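Local coordinates for protein arylalkylamine N-Acetyltransferase 2 (Aedes aegypti, PDB 4FD5) that probably transfers acyl groups from acyl-CoA to arylalkylamines, with dopamine and serotonin as likely acceptors, as a member of the GNAT acetyltransferase superfamily, at residues D21-E24 / H25-T29; L42-P45 / G46-H49; F109-L112 / Y113-L117; I119-F122 / K123-V127. One frame throughout, in Å; residues are numbered along the deposited sequence.

Contact 1 (D21-E24 / H25-T29)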
loop_
_atom_site.group_PDB
_atom_site.type_symbol
_atom_site.label_atom_id
_atom_site.label_comp_id
_atom_site.label_asym_id
_atom_site.label_seq_id
_atom_site.Cartn_x
_atom_site.Cartn_y
_atom_site.Cartn_z
ATOM N N ASP A 21 13.025 4.628 -11.653
ATOM C CA ASP A 21 13.734 5.012 -10.420
ATOM C C ASP A 21 12.894 4.572 -9.226
ATOM O O ASP A 21 13.429 4.126 -8.200
ATOM C CB ASP A 21 13.913 6.528 -10.317
ATOM C CG ASP A 21 15.013 7.081 -11.217
ATOM O OD1 ASP A 21 15.810 6.300 -11.764
ATOM O OD2 ASP A 21 15.088 8.329 -11.348
ATOM N N VAL A 22 11.579 4.712 -9.357
ATOM C CA VAL A 22 10.697 4.419 -8.228
ATOM C C VAL A 22 10.665 2.906 -8.010
ATOM O O VAL A 22 10.791 2.419 -6.881
ATOM C CB VAL A 22 9.294 5.043 -8.426
ATOM C CG1 VAL A 22 8.264 4.431 -7.451
ATOM C CG2 VAL A 22 9.351 6.559 -8.289
ATOM N N ILE A 23 10.569 2.146 -9.098
ATOM C CA ILE A 23 10.470 0.716 -8.937
ATOM C C ILE A 23 11.774 0.154 -8.363
ATOM O O ILE A 23 11.752 -0.716 -7.497
ATOM C CB ILE A 23 10.034 0.042 -10.246
ATOM C CG1 ILE A 23 8.573 0.413 -10.523
ATOM C CG2 ILE A 23 10.217 -1.475 -10.137
ATOM C CD1 ILE A 23 8.085 0.086 -11.909
ATOM N N GLU A 24 12.910 0.702 -8.806
ATOM C CA GLU A 24 14.192 0.320 -8.233
ATOM C C GLU A 24 14.222 0.634 -6.729
ATOM O O GLU A 24 14.645 -0.211 -5.935
ATOM C CB GLU A 24 15.347 1.004 -8.972
ATOM C CG GLU A 24 16.735 0.627 -8.469
ATOM C CD GLU A 24 17.080 -0.857 -8.618
ATOM O OE1 GLU A 24 16.416 -1.591 -9.379
ATOM O OE2 GLU A 24 18.042 -1.291 -7.948
ATOM N N HIS A 25 13.735 1.816 -6.338
ATOM C CA HIS A 25 13.669 2.163 -4.908
ATOM C C HIS A 25 12.907 1.053 -4.198
ATOM O O HIS A 25 13.362 0.539 -3.162
ATOM C CB HIS A 25 13.017 3.540 -4.687
ATOM C CG HIS A 25 12.442 3.752 -3.305
ATOM N ND1 HIS A 25 13.182 4.238 -2.244
ATOM C CD2 HIS A 25 11.188 3.560 -2.824
ATOM C CE1 HIS A 25 12.407 4.328 -1.167
ATOM N NE2 HIS A 25 11.196 3.924 -1.495
ATOM N N LEU A 26 11.779 0.636 -4.777
ATOM C CA LEU A 26 10.965 -0.377 -4.102
ATOM C C LEU A 26 11.759 -1.685 -4.000
ATOM O O LEU A 26 11.841 -2.294 -2.919
ATOM C CB LEU A 26 9.601 -0.556 -4.791
ATOM C CG LEU A 26 8.708 0.698 -4.740
ATOM C CD1 LEU A 26 7.436 0.551 -5.577
ATOM C CD2 LEU A 26 8.349 1.067 -3.289
ATOM N N ARG A 27 12.414 -2.076 -5.096
ATOM C CA ARG A 27 13.152 -3.329 -5.093
ATOM C C ARG A 27 14.172 -3.303 -3.991
ATOM O O ARG A 27 14.445 -4.326 -3.368
ATOM C CB ARG A 27 13.906 -3.530 -6.399
ATOM C CG ARG A 27 13.044 -3.883 -7.560
ATOM C CD ARG A 27 13.911 -4.381 -8.719
ATOM N NE ARG A 27 13.128 -4.453 -9.942
ATOM C CZ ARG A 27 13.114 -3.505 -10.877
ATOM N NH1 ARG A 27 13.861 -2.411 -10.744
ATOM N NH2 ARG A 27 12.358 -3.656 -11.959
ATOM N N GLN A 28 14.746 -2.129 -3.760
ATOM C CA GLN A 28 15.904 -2.072 -2.893
ATOM C C GLN A 28 15.471 -1.883 -1.465
ATOM O O GLN A 28 16.168 -2.320 -0.544
ATOM C CB GLN A 28 16.857 -0.950 -3.300
ATOM C CG GLN A 28 17.587 -1.199 -4.608
ATOM C CD GLN A 28 18.561 -2.361 -4.528
ATOM O OE1 GLN A 28 19.111 -2.661 -3.462
ATOM N NE2 GLN A 28 18.775 -3.024 -5.657
ATOM N N THR A 29 14.319 -1.248 -1.260
ATOM C CA THR A 29 14.061 -0.786 0.098
ATOM C C THR A 29 12.776 -1.313 0.688
ATOM O O THR A 29 12.618 -1.336 1.916
ATOM C CB THR A 29 14.065 0.767 0.222
ATOM O OG1 THR A 29 12.919 1.309 -0.438
ATOM C CG2 THR A 29 15.314 1.367 -0.373
#
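E24 reaches two residues of the next helical turn with its two carboxylate oxygens. E24 OE1 makes a salt bridge to R27 NH1 at 3.0 Å, met nearly along the C-O axis, with carboxylate and guanidinium planes 44° apart. The other oxygen, E24 OE2, accepts from Q28 NE2 on its syn side, also at 3.0 Å, though well out of the carboxylate plane. The bend of E24 at chi2 (62°) turns the carboxylate along the helix, beside Q28. R27 is shared further: its NH2 forms a salt bridge with E53 of helix 50-60. Against one face of the R27 guanidinium lies an apolar support, I23 CG2, 3.5 Å from its plane and offset toward the rim.

All this sits on helix 19-29, the first helix of the GNAT fold here, whose i to i+4 backbone bonds run from H25 N to D21 O through Q28 N to E24 O. On the buried side the packing is apolar and looser: V22 CG1 and L26 CD1 stand 4.4 Å apart, and both residues touch L80 of strand 75-85. There H25 NE2 is hydrogen-bonded to S137, while T29 OG1 donates to H25 O at 2.9 Å and lies over one face of the imidazole, offset toward the ring's rim.

Contact 2 (L42-P45 / G46-H49)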
loop_
_atom_site.group_PDB
_atom_site.type_symbol
_atom_site.label_atom_id
_atom_site.label_comp_id
_atom_site.label_asym_id
_atom_site.label_seq_id
_atom_site.Cartn_x
_atom_site.Cartn_y
_atom_site.Cartn_z
ATOM N N LEU A 42 8.493 -13.981 -0.348
ATOM C CA LEU A 42 8.062 -13.665 -1.702
ATOM C C LEU A 42 9.229 -13.279 -2.592
ATOM O O LEU A 42 9.282 -13.651 -3.767
ATOM C CB LEU A 42 7.021 -12.546 -1.676
ATOM C CG LEU A 42 6.334 -12.219 -2.999
ATOM C CD1 LEU A 42 5.535 -13.403 -3.495
ATOM C CD2 LEU A 42 5.422 -11.019 -2.821
ATOM N N THR A 43 10.177 -12.543 -2.028
ATOM C CA THR A 43 11.314 -12.065 -2.796
ATOM C C THR A 43 12.499 -11.820 -1.869
ATOM O O THR A 43 12.446 -12.136 -0.681
ATOM C CB THR A 43 10.951 -10.797 -3.623
ATOM O OG1 THR A 43 12.104 -10.313 -4.328
ATOM C CG2 THR A 43 10.389 -9.702 -2.724
ATOM N N ARG A 44 13.575 -11.296 -2.426
ATOM C CA ARG A 44 14.805 -11.097 -1.680
ATOM C C ARG A 44 15.179 -9.641 -1.839
ATOM O O ARG A 44 14.791 -9.009 -2.814
ATOM C CB ARG A 44 15.918 -11.987 -2.247
ATOM C CG ARG A 44 15.629 -13.489 -2.170
ATOM C CD ARG A 44 16.762 -14.330 -2.769
ATOM N NE ARG A 44 18.069 -13.923 -2.260
ATOM C CZ ARG A 44 19.194 -14.612 -2.435
ATOM N NH1 ARG A 44 19.176 -15.757 -3.109
ATOM N NH2 ARG A 44 20.339 -14.156 -1.932
ATOM N N PRO A 45 15.937 -9.094 -0.886
ATOM C CA PRO A 45 16.296 -7.684 -1.045
ATOM C C PRO A 45 16.950 -7.412 -2.399
ATOM O O PRO A 45 17.885 -8.116 -2.785
ATOM C CB PRO A 45 17.303 -7.455 0.081
ATOM C CG PRO A 45 16.958 -8.496 1.110
ATOM C CD PRO A 45 16.488 -9.685 0.347
ATOM N N GLY A 46 16.445 -6.410 -3.114
ATOM C CA GLY A 46 17.029 -5.973 -4.372
ATOM C C GLY A 46 16.539 -6.726 -5.594
ATOM O O GLY A 46 16.764 -6.298 -6.729
ATOM N N GLN A 47 15.857 -7.844 -5.370
ATOM C CA GLN A 47 15.525 -8.769 -6.449
ATOM C C GLN A 47 14.250 -8.402 -7.209
ATOM O O GLN A 47 14.158 -8.591 -8.427
ATOM C CB GLN A 47 15.402 -10.180 -5.884
ATOM C CG GLN A 47 14.987 -11.237 -6.881
ATOM C CD GLN A 47 15.007 -12.619 -6.268
ATOM O OE1 GLN A 47 16.068 -13.232 -6.137
ATOM N NE2 GLN A 47 13.839 -13.111 -5.870
ATOM N N GLY A 48 13.264 -7.887 -6.491
ATOM C CA GLY A 48 11.991 -7.558 -7.100
ATOM C C GLY A 48 11.124 -8.777 -7.346
ATOM O O GLY A 48 11.392 -9.869 -6.851
ATOM N N HIS A 49 10.069 -8.587 -8.126
ATOM C CA HIS A 49 9.117 -9.649 -8.370
ATOM C C HIS A 49 8.223 -9.200 -9.515
ATOM O O HIS A 49 7.742 -8.076 -9.521
ATOM C CB HIS A 49 8.298 -9.866 -7.097
ATOM C CG HIS A 49 7.407 -11.058 -7.143
ATOM N ND1 HIS A 49 6.180 -11.043 -7.769
ATOM C CD2 HIS A 49 7.557 -12.303 -6.629
ATOM C CE1 HIS A 49 5.617 -12.232 -7.651
ATOM N NE2 HIS A 49 6.431 -13.013 -6.960
HETATM O O HOH W 1 12.900 -6.926 -3.791
#
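A tight loop between helix 35-39 and helix 50-60 reverses the chain here, so that L42-P45 and G46-H49 run in nearly opposite directions. At its tip R44-Q47 forms a beta turn, closed by Q47 N donating to R44 O at 3.0 Å with an N-H...O angle of 163°. The backbone of P45 and G46 matches type II, in which the positive phi (87°) falls on the glycine. R44 O has a second partner, a water that donates to it and accepts from G48 N, so one carbonyl links both arms of the loop.

Further from the tip, T43 OG1 donates to G48 O from above the carbonyl plane. That hydroxyl is turned toward G48 because it stands anti to the backbone N (chi1 178°). The Q47 side chain is extended and crosses R44 obliquely, Q47 OE1 lying 3.6 Å from R44 CD, a van der Waals contact of the amide oxygen with the arginine methylene.

At the open end H49 is the N-cap of helix 50-60, where its ND1 makes weak bonds to L51 N and L52 N. Its NE2 is hydrogen-bonded to D102, and L42 crosses the H49 side chain at about a right angle, bringing L42 CD1 to 3.6 Å from H49 NE2.

Contact 3 (F109-L112 / Y113-L117)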
loop_
_atom_site.group_PDB
_atom_site.type_symbol
_atom_site.label_atom_id
_atom_site.label_comp_id
_atom_site.label_asym_id
_atom_site.label_seq_id
_atom_site.Cartn_x
_atom_site.Cartn_y
_atom_site.Cartn_z
ATOM N N PHE A 109 -2.712 -12.032 -1.741
ATOM C CA PHE A 109 -3.883 -11.562 -2.477
ATOM C C PHE A 109 -5.174 -12.024 -1.791
ATOM O O PHE A 109 -6.101 -11.242 -1.581
ATOM C CB PHE A 109 -3.840 -12.058 -3.930
ATOM C CG PHE A 109 -4.953 -11.512 -4.801
ATOM C CD1 PHE A 109 -4.712 -10.477 -5.701
ATOM C CD2 PHE A 109 -6.238 -12.027 -4.714
ATOM C CE1 PHE A 109 -5.734 -9.973 -6.501
ATOM C CE2 PHE A 109 -7.264 -11.526 -5.509
ATOM C CZ PHE A 109 -7.011 -10.499 -6.400
ATOM N N LYS A 110 -5.217 -13.304 -1.440
ATOM C CA LYS A 110 -6.373 -13.900 -0.795
ATOM C C LYS A 110 -6.722 -13.225 0.525
ATOM O O LYS A 110 -7.889 -12.907 0.763
ATOM C CB LYS A 110 -6.147 -15.400 -0.586
ATOM C CG LYS A 110 -7.346 -16.154 -0.047
ATOM C CD LYS A 110 -7.079 -17.667 -0.057
ATOM C CE LYS A 110 -7.840 -18.385 1.055
ATOM N NZ LYS A 110 -9.321 -18.368 0.873
ATOM N N LEU A 111 -5.728 -12.998 1.385
ATOM C CA LEU A 111 -6.035 -12.341 2.656
ATOM C C LEU A 111 -6.634 -10.953 2.417
ATOM O O LEU A 111 -7.656 -10.578 3.024
ATOM C CB LEU A 111 -4.796 -12.235 3.533
ATOM C CG LEU A 111 -4.960 -11.384 4.798
ATOM C CD1 LEU A 111 -6.070 -11.920 5.727
ATOM C CD2 LEU A 111 -3.628 -11.292 5.523
ATOM N N LEU A 112 -6.009 -10.190 1.525
ATOM C CA LEU A 112 -6.504 -8.823 1.304
ATOM C C LEU A 112 -7.912 -8.814 0.684
ATOM O O LEU A 112 -8.789 -8.033 1.092
ATOM C CB LEU A 112 -5.512 -8.020 0.465
ATOM C CG LEU A 112 -4.121 -7.897 1.076
ATOM C CD1 LEU A 112 -3.139 -7.427 0.020
ATOM C CD2 LEU A 112 -4.147 -6.954 2.272
ATOM N N TYR A 113 -8.148 -9.700 -0.278
ATOM C CA TYR A 113 -9.488 -9.849 -0.865
ATOM C C TYR A 113 -10.556 -10.197 0.182
ATOM O O TYR A 113 -11.620 -9.564 0.279
ATOM C CB TYR A 113 -9.432 -10.919 -1.960
ATOM C CG TYR A 113 -10.783 -11.302 -2.510
ATOM C CD1 TYR A 113 -11.419 -10.508 -3.458
ATOM C CD2 TYR A 113 -11.419 -12.464 -2.083
ATOM C CE1 TYR A 113 -12.651 -10.856 -3.957
ATOM C CE2 TYR A 113 -12.652 -12.817 -2.575
ATOM C CZ TYR A 113 -13.263 -12.007 -3.511
ATOM O OH TYR A 113 -14.498 -12.367 -4.002
ATOM N N GLU A 114 -10.247 -11.204 0.983
ATOM C CA GLU A 114 -11.156 -11.657 2.021
ATOM C C GLU A 114 -11.493 -10.554 3.000
ATOM O O GLU A 114 -12.656 -10.381 3.367
ATOM C CB GLU A 114 -10.538 -12.799 2.798
ATOM C CG GLU A 114 -10.434 -14.071 2.035
ATOM C CD GLU A 114 -9.846 -15.156 2.904
ATOM O OE1 GLU A 114 -8.909 -14.850 3.682
ATOM O OE2 GLU A 114 -10.339 -16.296 2.828
ATOM N N GLN A 115 -10.488 -9.808 3.443
ATOM C CA GLN A 115 -10.777 -8.778 4.431
ATOM C C GLN A 115 -11.598 -7.663 3.803
ATOM O O GLN A 115 -12.526 -7.137 4.430
ATOM C CB GLN A 115 -9.496 -8.245 5.069
ATOM C CG GLN A 115 -8.822 -9.272 5.961
ATOM C CD GLN A 115 -9.694 -9.646 7.140
ATOM O OE1 GLN A 115 -10.024 -8.799 7.967
ATOM N NE2 GLN A 115 -10.094 -10.911 7.208
ATOM N N ASN A 116 -11.284 -7.329 2.555
ATOM C CA ASN A 116 -12.053 -6.297 1.859
ATOM C C ASN A 116 -13.520 -6.657 1.619
ATOM O O ASN A 116 -14.354 -5.763 1.449
ATOM C CB ASN A 116 -11.367 -5.884 0.559
ATOM C CG ASN A 116 -10.367 -4.773 0.773
ATOM O OD1 ASN A 116 -10.750 -3.623 0.983
ATOM N ND2 ASN A 116 -9.080 -5.108 0.738
ATOM N N LEU A 117 -13.840 -7.949 1.601
ATOM C CA LEU A 117 -15.256 -8.342 1.521
ATOM C C LEU A 117 -16.108 -7.942 2.732
ATOM O O LEU A 117 -17.339 -7.965 2.670
ATOM C CB LEU A 117 -15.389 -9.847 1.311
ATOM C CG LEU A 117 -14.949 -10.409 -0.035
ATOM C CD1 LEU A 117 -15.101 -11.937 -0.031
ATOM C CD2 LEU A 117 -15.754 -9.795 -1.162
#
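K110 sends CG away from its own backbone N (chi1 -174°) and E114 places CG opposite its carbonyl carbon (chi1 -70°), which leans the two chains together one turn apart. A final turn of the lysine at chi4 (67°) brings K110 NZ to 3.0 Å from E114 OE2 in a salt bridge. The ammonium approaches from well above the carboxylate plane. E114 OE1 has its own partner, Y196 OH, so the two oxygens serve different groups.

The pair lies on helix 103-116, which packs against strand 213-220 of the GNAT sheet. Its regular bonds, Y113 N to F109 O through N116 N to L112 O, hold the turn. On the sheet side, L111 CD1 meets Q115 CG at 3.8 Å, and both side chains also touch L214. Toward helix 92-99 the packing is wider, with F109 CE2 4.2 Å from Y113 CB.

L112 O is gripped twice by N116, through N116 N and through N116 ND2, each at 3.0 Å. The two donors reach it from opposite faces of the carbonyl plane, ND2 from farther out of it. The same amide binds D170 through ND2 and K168 through OD1, so three residues fix its rotation.

Contact 4 (I119-F122 / K123-V127)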
loop_
_atom_site.group_PDB
_atom_site.type_symbol
_atom_site.label_atom_id
_atom_site.label_comp_id
_atom_site.label_asym_id
_atom_site.label_seq_id
_atom_site.Cartn_x
_atom_site.Cartn_y
_atom_site.Cartn_z
ATOM N N ILE A 119 -16.283 -5.113 4.392
ATOM C CA ILE A 119 -16.730 -3.726 4.427
ATOM C C ILE A 119 -17.048 -3.231 3.018
ATOM O O ILE A 119 -16.559 -3.771 2.036
ATOM C CB ILE A 119 -15.664 -2.790 5.051
ATOM C CG1 ILE A 119 -14.370 -2.832 4.229
ATOM C CG2 ILE A 119 -15.433 -3.130 6.524
ATOM C CD1 ILE A 119 -13.218 -2.055 4.839
ATOM N N ASN A 120 -17.868 -2.189 2.930
ATOM C CA ASN A 120 -18.133 -1.533 1.651
ATOM C C ASN A 120 -18.083 -0.030 1.885
ATOM O O ASN A 120 -19.054 0.569 2.341
ATOM C CB ASN A 120 -19.494 -1.957 1.105
ATOM C CG ASN A 120 -19.760 -1.418 -0.288
ATOM O OD1 ASN A 120 -19.125 -0.462 -0.732
ATOM N ND2 ASN A 120 -20.710 -2.033 -0.988
ATOM N N LEU A 121 -16.938 0.579 1.598
ATOM C CA LEU A 121 -16.768 1.993 1.914
ATOM C C LEU A 121 -17.533 2.867 0.935
ATOM O O LEU A 121 -17.937 3.987 1.281
ATOM C CB LEU A 121 -15.286 2.377 1.929
ATOM C CG LEU A 121 -14.510 2.008 3.205
ATOM C CD1 LEU A 121 -14.887 0.643 3.720
ATOM C CD2 LEU A 121 -12.996 2.104 2.971
ATOM N N PHE A 122 -17.729 2.357 -0.280
ATOM C CA PHE A 122 -18.472 3.111 -1.287
ATOM C C PHE A 122 -19.886 3.356 -0.785
ATOM O O PHE A 122 -20.416 4.460 -0.889
ATOM C CB PHE A 122 -18.503 2.367 -2.619
ATOM C CG PHE A 122 -17.145 2.177 -3.233
ATOM C CD1 PHE A 122 -16.493 0.959 -3.139
ATOM C CD2 PHE A 122 -16.512 3.225 -3.891
ATOM C CE1 PHE A 122 -15.243 0.784 -3.701
ATOM C CE2 PHE A 122 -15.264 3.056 -4.448
ATOM C CZ PHE A 122 -14.625 1.833 -4.359
ATOM N N LYS A 123 -20.489 2.315 -0.229
ATOM C CA LYS A 123 -21.823 2.443 0.327
ATOM C C LYS A 123 -21.822 3.265 1.605
ATOM O O LYS A 123 -22.646 4.163 1.783
ATOM C CB LYS A 123 -22.412 1.060 0.594
ATOM C CG LYS A 123 -23.162 0.454 -0.586
ATOM C CD LYS A 123 -22.300 0.366 -1.848
ATOM C CE LYS A 123 -23.051 -0.286 -2.999
ATOM N NZ LYS A 123 -22.085 -0.868 -3.968
ATOM N N GLN A 124 -20.884 2.971 2.495
ATOM C CA GLN A 124 -20.835 3.646 3.786
ATOM C C GLN A 124 -20.757 5.157 3.645
ATOM O O GLN A 124 -21.397 5.879 4.405
ATOM C CB GLN A 124 -19.670 3.130 4.640
ATOM C CG GLN A 124 -19.667 3.665 6.063
ATOM C CD GLN A 124 -18.648 2.967 6.951
ATOM O OE1 GLN A 124 -18.171 1.878 6.633
ATOM N NE2 GLN A 124 -18.315 3.595 8.073
ATOM N N PHE A 125 -19.988 5.631 2.666
ATOM C CA PHE A 125 -19.783 7.068 2.517
ATOM C C PHE A 125 -20.450 7.666 1.280
ATOM O O PHE A 125 -20.280 8.847 0.995
ATOM C CB PHE A 125 -18.292 7.404 2.548
ATOM C CG PHE A 125 -17.612 6.979 3.814
ATOM C CD1 PHE A 125 -17.911 7.600 5.022
ATOM C CD2 PHE A 125 -16.688 5.951 3.805
ATOM C CE1 PHE A 125 -17.300 7.207 6.196
ATOM C CE2 PHE A 125 -16.064 5.556 4.976
ATOM C CZ PHE A 125 -16.372 6.187 6.177
ATOM N N ASP A 126 -21.211 6.847 0.564
ATOM C CA ASP A 126 -21.890 7.270 -0.661
ATOM C C ASP A 126 -20.942 7.935 -1.657
ATOM O O ASP A 126 -21.154 9.073 -2.075
ATOM C CB ASP A 126 -23.072 8.195 -0.342
ATOM C CG ASP A 126 -24.050 8.308 -1.503
ATOM O OD1 ASP A 126 -24.169 7.329 -2.273
ATOM O OD2 ASP A 126 -24.698 9.371 -1.645
ATOM N N VAL A 127 -19.894 7.213 -2.041
ATOM C CA VAL A 127 -18.948 7.717 -3.033
ATOM C C VAL A 127 -18.774 6.712 -4.172
ATOM O O VAL A 127 -18.986 5.510 -3.986
ATOM C CB VAL A 127 -17.580 8.033 -2.394
ATOM C CG1 VAL A 127 -17.709 9.153 -1.368
ATOM C CG2 VAL A 127 -16.997 6.781 -1.747
#
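F122 and V127 meet at the C-terminal end of this short helix. V127 N donates to F122 O at 3.0 Å, lying in the carbonyl plane on a lone pair. V127 O in turn lies at the edge of the F122 ring, near its plane and 3.4 Å from F122 CD2. The apolar pair F122 CD2 and V127 CG2, 4.2 Å apart, adds side-chain packing.

The turn is a Schellman motif: the positive phi of D126 (52°) turns the chain out of helix 121-125, and besides the bond of V127 N back to F122 O, D126 N bonds weakly to K123 O. At the other end N120 is the N-cap. With CG of that residue anti to its backbone N (chi1 -174°), N120 OD1 accepts from K123 N at 3.1 Å, the donor well above the amide plane, 66° out of it. Between the caps, Q124 N bonds to N120 O and F125 N to L121 O.

The two sides of the helix differ in burial. L121 is buried against I130, K168 and C218 of the sheet, and L121 CG stands 4.3 Å from F125 CE2; F125 also meets V166 and V220. On the solvent side K123, Q124 and D126 are exposed. There the bend at chi2 carries K123 obliquely across the N120 amide, K123 CD 3.0 Å from N120 ND2, without a hydrogen bond between the side chains.

Overall arrangement
All four contacts are local and come in series along one chain: helix 19-29, the loop before helix 50-60, helix 103-116 and helix 121-125. Contacts 1 and 2 lie on the same side of the chain's centre, their centres about 10 Å apart, and touch directly: R27 O probably accepts a hydrogen bond from G46 N. Contact 3 is about 23 Å from contact 2, centre to centre, and about 17 Å from contact 4, which follows it in sequence. Contacts 2 and 4 are the farthest pair, centres about 35 Å apart. The helices of contacts 1, 3 and 4 pack on one mixed sheet: 3 and 4 share strand 213-220, 1 and 4 share strand 129-138. Contact 1 lies across the chain's centre from contacts 3 and 4.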